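Local coordinates for protein leucyl aminopeptidase (Trypanosoma brucei brucei, PDB 5NTD) that probably removes amino acids such as leucine from the N-termini of peptides, as a manganese-bound M17 aminopeptidase captured here with the inhibitor bestatin, at residues E227-Y232 against A318-F323; L220-F225 against A266-T271; Q55-A60 against E73-V78. One frame throughout, in Å; residues are numbered along the deposited sequence.

Contact 1: E227-Y232 against A318-F323; sequences EIAQGY and AVFCGF
The phenol oxygen of Tyr232 is hydrogen-bonded to the backbone oxygen of Cys19, which anchors the far end of an aromatic ring that Phe320 meets with its edge. The pair is an offset edge-to-face stack, with centroids 5.8 Å apart and planes at 74°. The closest pair of atoms is Tyr232 CD2 and Phe320 CZ, at 3.7 Å, and CD2 lies close to the plane of the phenylalanine ring. The helical segments 227-232 and 318-323 run nearly parallel (7°), with their axes 12.1 Å apart at closest approach, and it is Phe320 that spans the interval. With CG anti to the backbone N (chi1 179°), its ring extends straight across to the other helix, and every close contact between the two segments is made by it. CZ comes within 3.8 Å of Ala229 CA, where the small methyl side chain lets the ring reach the helix backbone, and CE1 packs 3.9 Å from Ala229 CB. On the other branch of the ring, CE2 touches Ile228 CG2 at 4.1 Å; that same methyl lies in the plane of the Tyr232 ring, at its edge. The interface is thus apolar and buried within the catalytic domain. Strand 268-274 places Leu272 against Phe320, helix 196-214 packs Leu208 on both Tyr232 and Cys321, and helix 6-20 contributes Val16 beside Ile228.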
loop_
_atom_site.group_PDB
_atom_site.type_symbol
_atom_site.label_atom_id
_atom_site.label_comp_id
_atom_site.label_asym_id
_atom_site.label_seq_id
_atom_site.Cartn_x
_atom_site.Cartn_y
_atom_site.Cartn_z
ATOM N N GLU G 227 30.275 -2.851 27.643
ATOM C CA GLU G 227 31.357 -3.686 28.199
ATOM C C GLU G 227 32.591 -3.620 27.329
ATOM O O GLU G 227 33.719 -3.619 27.821
ATOM C CB GLU G 227 30.950 -5.142 28.352
ATOM C CG GLU G 227 30.025 -5.371 29.527
ATOM C CD GLU G 227 29.470 -6.794 29.523
ATOM O OE1 GLU G 227 30.291 -7.738 29.387
ATOM O OE2 GLU G 227 28.228 -6.979 29.641
ATOM N N ILE G 228 32.376 -3.591 26.030
ATOM C CA ILE G 228 33.495 -3.479 25.081
ATOM C C ILE G 228 34.245 -2.165 25.291
ATOM O O ILE G 228 35.474 -2.137 25.330
ATOM C CB ILE G 228 33.024 -3.616 23.631
ATOM C CG1 ILE G 228 32.638 -5.078 23.375
ATOM C CG2 ILE G 228 34.113 -3.178 22.645
ATOM C CD1 ILE G 228 31.725 -5.267 22.182
ATOM N N ALA G 229 33.492 -1.084 25.422
ATOM C CA ALA G 229 34.081 0.227 25.693
ATOM C C ALA G 229 34.879 0.217 27.019
ATOM O O ALA G 229 35.994 0.723 27.098
ATOM C CB ALA G 229 33.019 1.297 25.741
ATOM N N GLN G 230 34.290 -0.374 28.042
ATOM C CA GLN G 230 34.956 -0.519 29.355
ATOM C C GLN G 230 36.253 -1.342 29.257
ATOM O O GLN G 230 37.270 -0.972 29.824
ATOM C CB GLN G 230 34.017 -1.158 30.367
ATOM C CG GLN G 230 32.957 -0.177 30.815
ATOM C CD GLN G 230 31.776 -0.818 31.509
ATOM O OE1 GLN G 230 31.363 -1.926 31.180
ATOM N NE2 GLN G 230 31.224 -0.121 32.480
ATOM N N GLY G 231 36.209 -2.416 28.498
ATOM C CA GLY G 231 37.387 -3.245 28.243
ATOM C C GLY G 231 38.534 -2.451 27.629
ATOM O O GLY G 231 39.697 -2.553 28.059
ATOM N N TYR G 232 38.213 -1.665 26.611
ATOM C CA TYR G 232 39.226 -0.811 25.966
ATOM C C TYR G 232 39.718 0.267 26.940
ATOM O O TYR G 232 40.897 0.601 26.964
ATOM C CB TYR G 232 38.706 -0.207 24.680
ATOM C CG TYR G 232 38.880 -1.150 23.520
ATOM C CD1 TYR G 232 40.126 -1.329 22.929
ATOM C CD2 TYR G 232 37.787 -1.840 22.980
ATOM C CE1 TYR G 232 40.288 -2.205 21.842
ATOM C CE2 TYR G 232 37.949 -2.716 21.906
ATOM C CZ TYR G 232 39.198 -2.909 21.343
ATOM O OH TYR G 232 39.378 -3.739 20.268
ATOM N N ALA G 318 31.616 4.204 14.653
ATOM C CA ALA G 318 32.538 5.079 13.959
ATOM C C ALA G 318 33.301 6.003 14.941
ATOM O O ALA G 318 34.513 6.078 14.916
ATOM C CB ALA G 318 31.823 5.916 12.922
ATOM N N VAL G 319 32.559 6.699 15.790
ATOM C CA VAL G 319 33.178 7.595 16.763
ATOM C C VAL G 319 33.990 6.816 17.803
ATOM O O VAL G 319 35.059 7.243 18.220
ATOM C CB VAL G 319 32.193 8.538 17.465
ATOM C CG1 VAL G 319 31.534 9.447 16.438
ATOM C CG2 VAL G 319 31.154 7.809 18.292
ATOM N N PHE G 320 33.479 5.677 18.203
ATOM C CA PHE G 320 34.194 4.827 19.158
ATOM C C PHE G 320 35.560 4.450 18.618
ATOM O O PHE G 320 36.570 4.571 19.284
ATOM C CB PHE G 320 33.409 3.564 19.480
ATOM C CG PHE G 320 34.111 2.642 20.428
ATOM C CD1 PHE G 320 34.501 3.085 21.682
ATOM C CD2 PHE G 320 34.376 1.313 20.082
ATOM C CE1 PHE G 320 35.132 2.225 22.579
ATOM C CE2 PHE G 320 35.011 0.453 20.967
ATOM C CZ PHE G 320 35.398 0.917 22.221
ATOM N N CYS G 321 35.587 3.957 17.388
ATOM C CA CYS G 321 36.830 3.444 16.805
ATOM C C CYS G 321 37.783 4.582 16.419
ATOM O O CYS G 321 38.997 4.432 16.491
ATOM C CB CYS G 321 36.550 2.515 15.657
ATOM S SG CYS G 321 35.717 0.980 16.179
ATOM N N GLY G 322 37.239 5.693 15.987
ATOM C CA GLY G 322 38.049 6.894 15.696
ATOM C C GLY G 322 38.737 7.378 16.969
ATOM O O GLY G 322 39.896 7.765 16.979
ATOM N N PHE G 323 37.971 7.342 18.052
ATOM C CA PHE G 323 38.483 7.608 19.399
ATOM C C PHE G 323 39.630 6.645 19.732
ATOM O O PHE G 323 40.673 7.061 20.222
ATOM C CB PHE G 323 37.391 7.495 20.418
ATOM C CG PHE G 323 37.835 7.748 21.825
ATOM C CD1 PHE G 323 37.765 9.011 22.371
ATOM C CD2 PHE G 323 38.216 6.700 22.640
ATOM C CE1 PHE G 323 38.090 9.237 23.704
ATOM C CE2 PHE G 323 38.551 6.911 23.971
ATOM C CZ PHE G 323 38.486 8.181 24.504
#

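Contact 2: L220-F225 against A266-T271; sequences LTTATF and APRLVT
Arg268, near the start of strand 268-274, lays its side chain across the first turn of helix 222-236, a helix opened by a capping box. In that box Thr224 N donates to Thr221 OG1 (2.9 Å) while Thr221 N donates to Thr224 OG1 (2.8 Å), fixing the turn that the arginine packs on. From CB, which points at the helix, chi1 (-75°) sets CG opposite the carbonyl carbon, and the one bend in the chain comes at chi2. CD then passes 3.7 Å from Thr222 O. Beyond it the guanidinium spreads over the helix, one face centred on Ala223 CA, which stands 3.9 Å above its plane. At the tip the two nitrogens part company. Arg268 NH2 rests 3.9 Å from Ala223 CB. Arg268 NH1 instead turns back to the loop just ahead of its own strand and donates to Ala266 O at 2.9 Å, with a bent N-H...O angle of 134°. That carbonyl is gripped twice, and so ties the helix start to the chain leading into the strand. Thr222 OG1 donates to Ala266 O at 2.7 Å, arriving from the opposite face of the carbonyl plane to Arg268 NH1, each donor tilted 34° from it.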
loop_
_atom_site.group_PDB
_atom_site.type_symbol
_atom_site.label_atom_id
_atom_site.label_comp_id
_atom_site.label_asym_id
_atom_site.label_seq_id
_atom_site.Cartn_x
_atom_site.Cartn_y
_atom_site.Cartn_z
ATOM N N LEU G 220 25.564 -7.901 19.853
ATOM C CA LEU G 220 25.879 -6.515 20.175
ATOM C C LEU G 220 24.654 -5.809 20.680
ATOM O O LEU G 220 23.832 -5.272 19.924
ATOM C CB LEU G 220 26.506 -5.766 19.004
ATOM C CG LEU G 220 27.017 -4.398 19.518
ATOM C CD1 LEU G 220 28.337 -4.511 20.278
ATOM C CD2 LEU G 220 27.182 -3.447 18.383
ATOM N N THR G 221 24.601 -5.738 21.987
ATOM C CA THR G 221 23.509 -5.097 22.727
ATOM C C THR G 221 23.991 -3.810 23.367
ATOM O O THR G 221 25.172 -3.474 23.295
ATOM C CB THR G 221 22.998 -6.012 23.828
ATOM O OG1 THR G 221 23.973 -6.087 24.868
ATOM C CG2 THR G 221 22.733 -7.391 23.310
ATOM N N THR G 222 23.083 -3.072 23.986
ATOM C CA THR G 222 23.477 -1.865 24.681
ATOM C C THR G 222 24.497 -2.212 25.782
ATOM O O THR G 222 25.460 -1.491 26.001
ATOM C CB THR G 222 22.319 -1.121 25.345
ATOM O OG1 THR G 222 21.656 -1.977 26.272
ATOM C CG2 THR G 222 21.327 -0.610 24.304
ATOM N N ALA G 223 24.314 -3.375 26.404
ATOM C CA ALA G 223 25.189 -3.847 27.485
ATOM C C ALA G 223 26.527 -4.331 26.959
ATOM O O ALA G 223 27.589 -3.973 27.542
ATOM C CB ALA G 223 24.542 -4.951 28.295
ATOM N N THR G 224 26.529 -5.133 25.892
ATOM C CA THR G 224 27.824 -5.641 25.401
ATOM C C THR G 224 28.676 -4.534 24.766
ATOM O O THR G 224 29.904 -4.537 24.877
ATOM C CB THR G 224 27.734 -6.835 24.476
ATOM O OG1 THR G 224 26.976 -6.495 23.322
ATOM C CG2 THR G 224 27.120 -7.984 25.198
ATOM N N PHE G 225 28.024 -3.581 24.119
ATOM C CA PHE G 225 28.750 -2.436 23.530
ATOM C C PHE G 225 29.429 -1.666 24.685
ATOM O O PHE G 225 30.595 -1.295 24.614
ATOM C CB PHE G 225 27.812 -1.532 22.765
ATOM C CG PHE G 225 28.472 -0.665 21.709
ATOM C CD1 PHE G 225 29.805 -0.310 21.747
ATOM C CD2 PHE G 225 27.683 -0.151 20.676
ATOM C CE1 PHE G 225 30.352 0.503 20.774
ATOM C CE2 PHE G 225 28.232 0.672 19.686
ATOM C CZ PHE G 225 29.564 1.011 19.745
ATOM N N ALA G 266 18.881 -2.208 28.998
ATOM C CA ALA G 266 18.667 -0.777 29.305
ATOM C C ALA G 266 19.497 0.143 28.416
ATOM O O ALA G 266 20.573 -0.229 27.962
ATOM C CB ALA G 266 18.988 -0.512 30.760
ATOM N N PRO G 267 19.017 1.370 28.193
ATOM C CA PRO G 267 19.817 2.304 27.434
ATOM C C PRO G 267 20.957 2.812 28.286
ATOM O O PRO G 267 20.863 2.800 29.513
ATOM C CB PRO G 267 18.855 3.445 27.145
ATOM C CG PRO G 267 17.876 3.384 28.250
ATOM C CD PRO G 267 17.724 1.943 28.586
ATOM N N ARG G 268 22.003 3.268 27.620
ATOM C CA ARG G 268 23.169 3.844 28.287
ATOM C C ARG G 268 23.688 5.027 27.528
ATOM O O ARG G 268 23.805 4.981 26.316
ATOM C CB ARG G 268 24.284 2.789 28.418
ATOM C CG ARG G 268 24.000 1.754 29.497
ATOM C CD ARG G 268 24.371 0.386 29.006
ATOM N NE ARG G 268 24.452 -0.624 30.054
ATOM C CZ ARG G 268 23.566 -1.587 30.265
ATOM N NH1 ARG G 268 22.482 -1.713 29.530
ATOM N NH2 ARG G 268 23.815 -2.487 31.196
ATOM N N LEU G 269 24.042 6.045 28.276
ATOM C CA LEU G 269 24.861 7.139 27.777
ATOM C C LEU G 269 26.288 6.900 28.283
ATOM O O LEU G 269 26.591 7.041 29.460
ATOM C CB LEU G 269 24.339 8.466 28.254
ATOM C CG LEU G 269 24.750 9.679 27.434
ATOM C CD1 LEU G 269 24.173 9.669 26.032
ATOM C CD2 LEU G 269 24.301 10.935 28.161
ATOM N N VAL G 270 27.155 6.541 27.355
ATOM C CA VAL G 270 28.524 6.169 27.649
ATOM C C VAL G 270 29.494 7.233 27.130
ATOM O O VAL G 270 29.593 7.451 25.924
ATOM C CB VAL G 270 28.882 4.838 27.028
ATOM C CG1 VAL G 270 30.316 4.450 27.344
ATOM C CG2 VAL G 270 27.951 3.756 27.519
ATOM N N THR G 271 30.216 7.875 28.038
ATOM C CA THR G 271 31.168 8.897 27.647
ATOM C C THR G 271 32.595 8.471 27.969
ATOM O O THR G 271 32.917 8.094 29.091
ATOM C CB THR G 271 30.856 10.261 28.280
ATOM O OG1 THR G 271 29.554 10.719 27.853
ATOM C CG2 THR G 271 31.872 11.302 27.855
#

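Contact 3: Q55-A60 against E73-V78; sequences QLRDPA and EAIERV
The side chains of Arg57 and Ile75 run antiparallel alongside each other, bringing the guanidinium over the isoleucine and onto the last turn of helix 69-77. Ile75 CG2 covers one face of the Arg57 guanidinium, 3.5 Å from its plane and off-centre. From the same residue the backbone oxygen receives a weak hydrogen bond, Arg57 NH2 to Ile75 O at 3.2 Å, bent to 129°. Glu76 adds only a long salt bridge: its OE2 stands 3.9 Å from Arg57 NH2, and carboxylate and guanidinium planes are 81° apart, far from a paired, coplanar fork. The CB of Glu76 points away from the partner segment, but a bend at chi2 (-52°) folds the carboxylate back to the arginine. Beneath this polar layer Leu56 CB packs 3.9 Å from Ile75 CG2, and Ile75 CD1 reaches 3.7 Å from Leu56 O.

Both segments belong to the connection between strands 46-52 and 83-89 of the N-terminal domain, whose six-stranded mixed sheet with flanking helices fits its place in the macro clan. Val104 of strand 99-107 packs against both Leu56 and Ile75, while Tyr67 packs on Ile75 as well.

A further hold on the arginine comes from just outside the two segments: NH1 is hydrogen-bonded to His53 O, which helps to fix the rotation of the guanidinium. A water, weakly bonded to Arg57 NH2, lies 2.8 Å from Glu76 O, to which it probably donates. Past Arg57, Asp58, as N-cap of the short helix that follows, accepts from Ala60 N through OD1 at 2.8 Å, using the anti lone pair. Around the helix, Arg77 NE closes a salt bridge with Glu73 OE2 at 2.8 Å, and these two side chains pack against Arg101 and Phe99, respectively, of a second subunit.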
loop_
_atom_site.group_PDB
_atom_site.type_symbol
_atom_site.label_atom_id
_atom_site.label_comp_id
_atom_site.label_asym_id
_atom_site.label_seq_id
_atom_site.Cartn_x
_atom_site.Cartn_y
_atom_site.Cartn_z
ATOM N N GLN G 55 50.346 3.033 -13.859
ATOM C CA GLN G 55 51.246 2.473 -12.809
ATOM C C GLN G 55 51.675 1.028 -13.103
ATOM O O GLN G 55 52.826 0.635 -12.920
ATOM C CB GLN G 55 50.595 2.466 -11.456
ATOM C CG GLN G 55 50.470 3.823 -10.837
ATOM C CD GLN G 55 49.423 3.846 -9.732
ATOM O OE1 GLN G 55 48.661 2.906 -9.541
ATOM N NE2 GLN G 55 49.405 4.929 -8.984
ATOM N N LEU G 56 50.736 0.266 -13.609
ATOM C CA LEU G 56 50.982 -1.154 -13.997
ATOM C C LEU G 56 52.038 -1.305 -15.118
ATOM O O LEU G 56 52.643 -2.371 -15.268
ATOM C CB LEU G 56 49.665 -1.869 -14.413
ATOM C CG LEU G 56 48.665 -2.150 -13.276
ATOM C CD1 LEU G 56 47.293 -2.531 -13.855
ATOM C CD2 LEU G 56 49.173 -3.235 -12.337
ATOM N N ARG G 57 52.234 -0.232 -15.882
ATOM C CA ARG G 57 53.192 -0.203 -17.009
ATOM C C ARG G 57 54.513 0.504 -16.676
ATOM O O ARG G 57 55.395 0.624 -17.516
ATOM C CB ARG G 57 52.547 0.405 -18.243
ATOM C CG ARG G 57 51.528 -0.532 -18.848
ATOM C CD ARG G 57 50.591 0.142 -19.827
ATOM N NE ARG G 57 49.614 -0.814 -20.382
ATOM C CZ ARG G 57 48.627 -1.376 -19.695
ATOM N NH1 ARG G 57 48.419 -1.070 -18.412
ATOM N NH2 ARG G 57 47.815 -2.238 -20.281
ATOM N N ASP G 58 54.654 0.918 -15.438
ATOM C CA ASP G 58 55.906 1.488 -14.948
ATOM C C ASP G 58 56.987 0.418 -15.009
ATOM O O ASP G 58 56.736 -0.749 -14.665
ATOM C CB ASP G 58 55.752 2.019 -13.508
ATOM C CG ASP G 58 56.962 2.825 -13.034
ATOM O OD1 ASP G 58 58.037 2.233 -12.770
ATOM O OD2 ASP G 58 56.858 4.070 -12.965
ATOM N N PRO G 59 58.218 0.791 -15.443
ATOM C CA PRO G 59 59.330 -0.178 -15.503
ATOM C C PRO G 59 59.618 -0.893 -14.167
ATOM O O PRO G 59 59.993 -2.058 -14.160
ATOM C CB PRO G 59 60.513 0.692 -15.900
ATOM C CG PRO G 59 59.909 1.802 -16.676
ATOM C CD PRO G 59 58.565 2.065 -16.086
ATOM N N ALA G 60 59.379 -0.213 -13.051
ATOM C CA ALA G 60 59.606 -0.809 -11.709
ATOM C C ALA G 60 58.843 -2.094 -11.469
ATOM O O ALA G 60 59.251 -2.952 -10.668
ATOM C CB ALA G 60 59.256 0.198 -10.620
ATOM N N GLU G 73 51.162 -10.223 -19.733
ATOM C CA GLU G 73 49.937 -10.452 -20.551
ATOM C C GLU G 73 48.665 -10.138 -19.721
ATOM O O GLU G 73 47.692 -9.591 -20.246
ATOM C CB GLU G 73 49.886 -11.867 -21.089
ATOM C CG GLU G 73 48.763 -12.144 -22.082
ATOM C CD GLU G 73 48.828 -11.319 -23.351
ATOM O OE1 GLU G 73 49.874 -10.692 -23.582
ATOM O OE2 GLU G 73 47.835 -11.254 -24.116
ATOM N N ALA G 74 48.701 -10.469 -18.439
ATOM C CA ALA G 74 47.575 -10.149 -17.543
ATOM C C ALA G 74 47.317 -8.652 -17.523
ATOM O O ALA G 74 46.179 -8.192 -17.566
ATOM C CB ALA G 74 47.831 -10.641 -16.134
ATOM N N ILE G 75 48.404 -7.906 -17.492
ATOM C CA ILE G 75 48.342 -6.420 -17.523
ATOM C C ILE G 75 47.714 -5.886 -18.827
ATOM O O ILE G 75 46.913 -4.956 -18.804
ATOM C CB ILE G 75 49.716 -5.814 -17.225
ATOM C CG1 ILE G 75 50.070 -6.109 -15.767
ATOM C CG2 ILE G 75 49.719 -4.307 -17.468
ATOM C CD1 ILE G 75 51.521 -5.865 -15.450
ATOM N N GLU G 76 47.995 -6.550 -19.936
ATOM C CA GLU G 76 47.318 -6.213 -21.223
ATOM C C GLU G 76 45.841 -6.563 -21.260
ATOM O O GLU G 76 45.041 -5.873 -21.855
ATOM C CB GLU G 76 47.969 -6.906 -22.433
ATOM C CG GLU G 76 49.363 -6.402 -22.767
ATOM C CD GLU G 76 49.408 -4.878 -22.898
ATOM O OE1 GLU G 76 48.481 -4.292 -23.521
ATOM O OE2 GLU G 76 50.366 -4.277 -22.358
ATOM N N ARG G 77 45.510 -7.681 -20.652
ATOM C CA ARG G 77 44.160 -8.276 -20.792
ATOM C C ARG G 77 43.138 -7.794 -19.755
ATOM O O ARG G 77 41.941 -7.856 -19.986
ATOM C CB ARG G 77 44.247 -9.816 -20.786
ATOM C CG ARG G 77 44.745 -10.384 -22.109
ATOM C CD ARG G 77 44.976 -11.878 -22.002
ATOM N NE ARG G 77 45.538 -12.475 -23.222
ATOM C CZ ARG G 77 44.944 -13.393 -23.992
ATOM N NH1 ARG G 77 45.574 -13.812 -25.075
ATOM N NH2 ARG G 77 43.744 -13.891 -23.710
ATOM N N VAL G 78 43.632 -7.351 -18.614
ATOM C CA VAL G 78 42.775 -6.887 -17.511
ATOM C C VAL G 78 41.960 -5.664 -17.956
ATOM O O VAL G 78 42.436 -4.796 -18.693
ATOM C CB VAL G 78 43.554 -6.578 -16.215
ATOM C CG1 VAL G 78 44.417 -5.338 -16.371
ATOM C CG2 VAL G 78 42.613 -6.424 -15.028
HETATM O O HOH W 1 44.706 -3.367 -20.723
#

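In the fold
Contacts 1 and 2 share helix 222-236 and lie in the catalytic domain, their centres about 11 Å apart. They touch directly, through Ile228 on Leu220 and Phe320 on Phe225. Contact 1 is wholly buried, and its chemistry is aromatic and aliphatic; contact 2, at the helix start, is partly buried and relies on a carbonyl oxygen that accepts two hydrogen bonds and a guanidinium spread over the backbone. Contact 3 belongs to the N-terminal domain, its centre about 42 Å from that of contact 1 and about 33 Å from the centre of the chain. There an apolar layer facing the β-strands gives way to weak, long and water-mediated polar links at its outer rim.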